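Local coordinates for hypothetical protein PG1100 (Porphyromonas gingivalis, PDB 1ZBS), which is of unknown function but probably acts as an ATP-dependent N-acetylglucosamine kinase of the actin-like ASKHA superfamily, at residues Gly198-Ile203 and Phe246-Val251; Gly8-Asp13 and Leu116-Asn121. All coordinates share one frame; numbering follows the deposited sequence.

Interaction 1 of 2, residues Gly198-Ile203 and Phe246-Val251; sequences GFSPFI and FHYREV
Tyr248 drives its ring end-on at the first turn of helix 200-204, where Ser200 and Ile203 receive the phenol from two sides. The evidence for an edge-on approach is the position of Ser200 OG, which lies in the ring plane beside the CE2 edge, 3.3 Å from Tyr248 CE2. From there it makes a 3.0 Å hydrogen bond with Tyr248 OH, in which either hydroxyl could be the donor. With chi1 at -160°, Ser200 swings OG away from its own N and toward the phenol. Ile203 works on the other edge. Its CG2 methyl, near the ring plane, is 4.1 Å from Tyr248 CE1, and its CB comes within 3.4 Å of Tyr248 OH; the two side chains cross at about a right angle. The ring end is thus held between a hydroxyl at the CE2 edge and a methyl at the CE1 edge. The carbonyl oxygen Ser200 O also stands 3.0 Å from Tyr248 OH.

Tyr248 occupies the joint between helices 243-247 and 249-258, leaving helical backbone angles after the first and holding the N-cap position of the second. Its CG is anti to the carbonyl carbon (chi1 -65°), which extends the ring from this joint to the other segment. A 2.8 Å backbone hydrogen bond from Arg249 N to Phe246 O bridges the joint. Val216 of helix 210-229 touches both Ile203 and Tyr248, placing that helix beside the contact.

Chemically, the contact is a buried phenol with mixed surroundings: the Ser200 hydroxyl gives it a polar partner within a largely apolar setting, and this directional bond together with the isoleucine at the opposite edge should limit how far the ring end can shift.

Interaction 2 of 2, residues Gly8-Asp13 and Leu116-Asn121; sequences GSTKTD and LGTGSN
Thr10 OG1 is shared between two bonds: it accepts a weak one from Thr118 OG1 at 3.3 Å, the one direct hydrogen bond joining the segments, and gives its own proton to Ser9 O at 2.6 Å. The second is oddly placed, the donor standing 37° out of the carbonyl plane with a C=O...donor angle of 99°. Alongside, Ser9 OG sits 3.2 Å from Thr118 CB and 3.6 Å from Thr118 CG2, brought there by a chi1 of 48° on a residue that centres an inverse gamma turn. A water adds an indirect link, accepting from Gly119 N at 3.2 Å and meeting Ser9 OG weakly at 3.5 Å.

Both segments hold the turn between the first two strands of their sheet, and their glycine-, serine- and threonine-rich sequences are consistent with the two phosphate-binding loops of ASKHA kinases. Strands 2-7 and 11-18 flank one turn, strands 111-116 and 120-125 the other; helix 192-197 lies beside them, its Asn193 and Ala197 touching Thr118 and its Arg194 bonding weakly to Ser9 O.

Overall arrangement
From the N terminus, the chain passes through the turn 8-13 in the first five-stranded sheet, completes that sheet and passes to the second. Interaction 2 then closes a loop with 102 intervening residues, joining the facing turns of the two sheets. The helices that follow strand 130-133 lead to 198-203, and after 42 intervening residues, past helix 210-229 and strand 238-241, the chain returns at 246-251, where interaction 1 closes. The two loops run in series, neither nesting nor crossing. The centres of interactions 1 and 2 are 14 Å apart; the nearest atoms of interactions 1 and 2 are about 5 Å apart, without touching. Interaction 2 thus spans the lobes, whereas interaction 1 links helices of the second half of the chain.

Interaction 1 of 2, residues Gly198-Ile203 and Phe246-Val251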
# COMPACT_ATOMS: atom_id res chain seq x y z
N GLY A 198 4.23 10.81 8.33
CA GLY A 198 4.99 11.96 8.80
C GLY A 198 4.80 13.23 7.99
O GLY A 198 5.47 14.24 8.24
N PHE A 199 3.88 13.21 7.04
CA PHE A 199 3.62 14.36 6.20
C PHE A 199 2.27 14.98 6.52
O PHE A 199 1.75 15.80 5.76
CB PHE A 199 3.66 13.95 4.73
CG PHE A 199 4.97 13.36 4.32
CD1 PHE A 199 6.14 14.11 4.38
CD2 PHE A 199 5.05 12.05 3.86
CE1 PHE A 199 7.37 13.57 4.00
CE2 PHE A 199 6.27 11.50 3.48
CZ PHE A 199 7.43 12.26 3.55
N SER A 200 1.71 14.59 7.65
CA SER A 200 0.41 15.11 8.03
C SER A 200 0.44 16.62 8.26
O SER A 200 -0.45 17.33 7.79
CB SER A 200 -0.09 14.38 9.29
OG SER A 200 -1.49 14.54 9.41
N PRO A 201 1.45 17.14 8.98
CA PRO A 201 1.55 18.58 9.24
C PRO A 201 1.47 19.45 7.98
O PRO A 201 0.95 20.56 8.02
CB PRO A 201 2.90 18.70 9.94
CG PRO A 201 2.99 17.42 10.71
CD PRO A 201 2.52 16.41 9.67
N PHE A 202 1.99 18.93 6.87
CA PHE A 202 1.97 19.67 5.60
C PHE A 202 0.53 19.72 5.08
O PHE A 202 0.06 20.76 4.60
CB PHE A 202 2.87 18.98 4.57
CG PHE A 202 2.94 19.70 3.26
CD1 PHE A 202 3.87 20.73 3.07
CD2 PHE A 202 2.05 19.40 2.23
CE1 PHE A 202 3.90 21.44 1.88
CE2 PHE A 202 2.07 20.11 1.03
CZ PHE A 202 3.00 21.14 0.85
N ILE A 203 -0.15 18.58 5.17
CA ILE A 203 -1.53 18.47 4.72
C ILE A 203 -2.44 19.37 5.56
O ILE A 203 -3.18 20.19 5.02
CB ILE A 203 -2.01 17.00 4.81
CG1 ILE A 203 -1.19 16.14 3.83
CG2 ILE A 203 -3.49 16.92 4.52
CD1 ILE A 203 -1.49 14.64 3.88
N PHE A 246 -7.48 14.68 16.22
CA PHE A 246 -7.35 15.98 16.85
C PHE A 246 -7.01 17.03 15.80
O PHE A 246 -7.82 17.92 15.52
CB PHE A 246 -6.26 15.93 17.93
CG PHE A 246 -6.23 17.15 18.80
CD1 PHE A 246 -7.39 17.59 19.44
CD2 PHE A 246 -5.05 17.87 18.95
CE1 PHE A 246 -7.38 18.75 20.21
CE2 PHE A 246 -5.03 19.04 19.72
CZ PHE A 246 -6.19 19.48 20.35
N HIS A 247 -5.84 16.92 15.18
CA HIS A 247 -5.42 17.89 14.17
C HIS A 247 -6.45 18.16 13.06
O HIS A 247 -6.45 19.24 12.46
CB HIS A 247 -4.09 17.46 13.54
CG HIS A 247 -2.96 17.41 14.53
ND1 HIS A 247 -2.80 18.34 15.53
CD2 HIS A 247 -1.94 16.53 14.67
CE1 HIS A 247 -1.74 18.04 16.25
NE2 HIS A 247 -1.20 16.94 15.76
N TYR A 248 -7.32 17.20 12.80
CA TYR A 248 -8.33 17.37 11.75
C TYR A 248 -9.75 17.38 12.32
O TYR A 248 -10.72 17.16 11.58
CB TYR A 248 -8.19 16.24 10.72
CG TYR A 248 -6.89 16.26 9.96
CD1 TYR A 248 -6.76 16.99 8.77
CD2 TYR A 248 -5.77 15.58 10.43
CE1 TYR A 248 -5.56 17.03 8.08
CE2 TYR A 248 -4.56 15.62 9.74
CZ TYR A 248 -4.46 16.34 8.57
OH TYR A 248 -3.28 16.35 7.87
N ARG A 249 -9.85 17.65 13.62
CA ARG A 249 -11.14 17.67 14.30
C ARG A 249 -12.24 18.41 13.54
O ARG A 249 -13.34 17.89 13.39
CB ARG A 249 -11.00 18.25 15.73
CG ARG A 249 -10.34 19.62 15.83
CD ARG A 249 -10.38 20.11 17.29
NE ARG A 249 -9.68 21.38 17.46
CZ ARG A 249 -8.36 21.52 17.45
NH1 ARG A 249 -7.58 20.46 17.27
NH2 ARG A 249 -7.81 22.72 17.58
N GLU A 250 -11.95 19.61 13.06
CA GLU A 250 -12.95 20.37 12.32
C GLU A 250 -13.51 19.52 11.18
O GLU A 250 -14.72 19.34 11.07
CB GLU A 250 -12.35 21.65 11.73
CG GLU A 250 -11.97 22.74 12.73
CD GLU A 250 -10.82 22.36 13.65
OE1 GLU A 250 -9.91 21.62 13.21
OE2 GLU A 250 -10.82 22.82 14.82
N VAL A 251 -12.62 19.01 10.33
CA VAL A 251 -13.04 18.20 9.19
C VAL A 251 -13.78 16.95 9.63
O VAL A 251 -14.77 16.54 9.01
CB VAL A 251 -11.83 17.78 8.32
CG1 VAL A 251 -12.32 17.03 7.09
CG2 VAL A 251 -11.02 18.99 7.92

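Interaction 2 of 2, residues Gly8-Asp13 and Leu116-Asn121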
# COMPACT_ATOMS: atom_id res chain seq x y z
N GLY A 8 1.70 3.37 20.93
CA GLY A 8 1.15 3.43 19.59
C GLY A 8 2.20 3.01 18.58
O GLY A 8 3.29 2.56 18.96
N SER A 9 1.89 3.15 17.30
CA SER A 9 2.81 2.78 16.24
C SER A 9 3.78 3.93 15.95
O SER A 9 3.95 4.33 14.79
CB SER A 9 2.03 2.41 14.97
OG SER A 9 1.04 3.38 14.66
N THR A 10 4.40 4.44 17.01
CA THR A 10 5.36 5.54 16.92
C THR A 10 6.13 5.67 18.23
O THR A 10 7.34 5.41 18.28
CB THR A 10 4.65 6.89 16.62
OG1 THR A 10 4.19 6.89 15.26
CG2 THR A 10 5.61 8.06 16.82
N LYS A 11 5.43 6.05 19.30
CA LYS A 11 6.05 6.21 20.61
C LYS A 11 5.16 5.64 21.73
O LYS A 11 4.02 5.24 21.49
CB LYS A 11 6.33 7.69 20.89
CG LYS A 11 5.20 8.45 21.60
CD LYS A 11 3.94 8.63 20.75
CE LYS A 11 4.05 9.82 19.79
NZ LYS A 11 2.78 10.02 18.98
N THR A 12 5.69 5.60 22.95
CA THR A 12 4.93 5.10 24.09
C THR A 12 4.83 6.19 25.15
O THR A 12 5.85 6.72 25.59
CB THR A 12 5.60 3.88 24.71
OG1 THR A 12 5.92 2.93 23.69
CG2 THR A 12 4.66 3.23 25.72
N ASP A 13 3.61 6.52 25.55
CA ASP A 13 3.41 7.55 26.56
C ASP A 13 3.21 6.94 27.95
O ASP A 13 2.35 6.08 28.14
CB ASP A 13 2.20 8.42 26.20
CG ASP A 13 2.15 9.70 27.01
OD1 ASP A 13 1.21 10.50 26.79
OD2 ASP A 13 3.04 9.90 27.86
N LEU A 116 -7.64 7.56 15.46
CA LEU A 116 -7.24 8.18 14.20
C LEU A 116 -5.85 8.77 14.42
O LEU A 116 -5.72 9.93 14.83
CB LEU A 116 -8.24 9.27 13.81
CG LEU A 116 -8.92 9.28 12.43
CD1 LEU A 116 -9.52 7.91 12.14
CD2 LEU A 116 -10.01 10.37 12.39
N GLY A 117 -4.82 7.96 14.18
CA GLY A 117 -3.44 8.39 14.33
C GLY A 117 -2.64 7.88 13.14
O GLY A 117 -3.05 8.06 11.99
N THR A 118 -1.50 7.23 13.38
CA THR A 118 -0.68 6.68 12.30
C THR A 118 -1.54 5.66 11.55
O THR A 118 -1.52 5.60 10.31
CB THR A 118 0.57 5.98 12.86
OG1 THR A 118 1.34 6.91 13.62
CG2 THR A 118 1.44 5.42 11.73
N GLY A 119 -2.28 4.87 12.32
CA GLY A 119 -3.19 3.88 11.78
C GLY A 119 -4.59 4.19 12.31
O GLY A 119 -4.74 5.05 13.17
N SER A 120 -5.61 3.51 11.79
CA SER A 120 -7.00 3.74 12.24
C SER A 120 -7.50 2.50 12.94
O SER A 120 -6.97 1.41 12.75
CB SER A 120 -7.94 3.98 11.06
OG SER A 120 -7.40 4.89 10.13
N ASN A 121 -8.56 2.67 13.72
CA ASN A 121 -9.15 1.54 14.41
C ASN A 121 -10.54 1.93 14.96
O ASN A 121 -10.86 3.11 15.07
CB ASN A 121 -8.22 1.10 15.54
CG ASN A 121 -8.37 -0.36 15.89
OD1 ASN A 121 -7.51 -0.95 16.55
ND2 ASN A 121 -9.48 -0.95 15.45
O HOH W 1 -2.20 4.39 15.51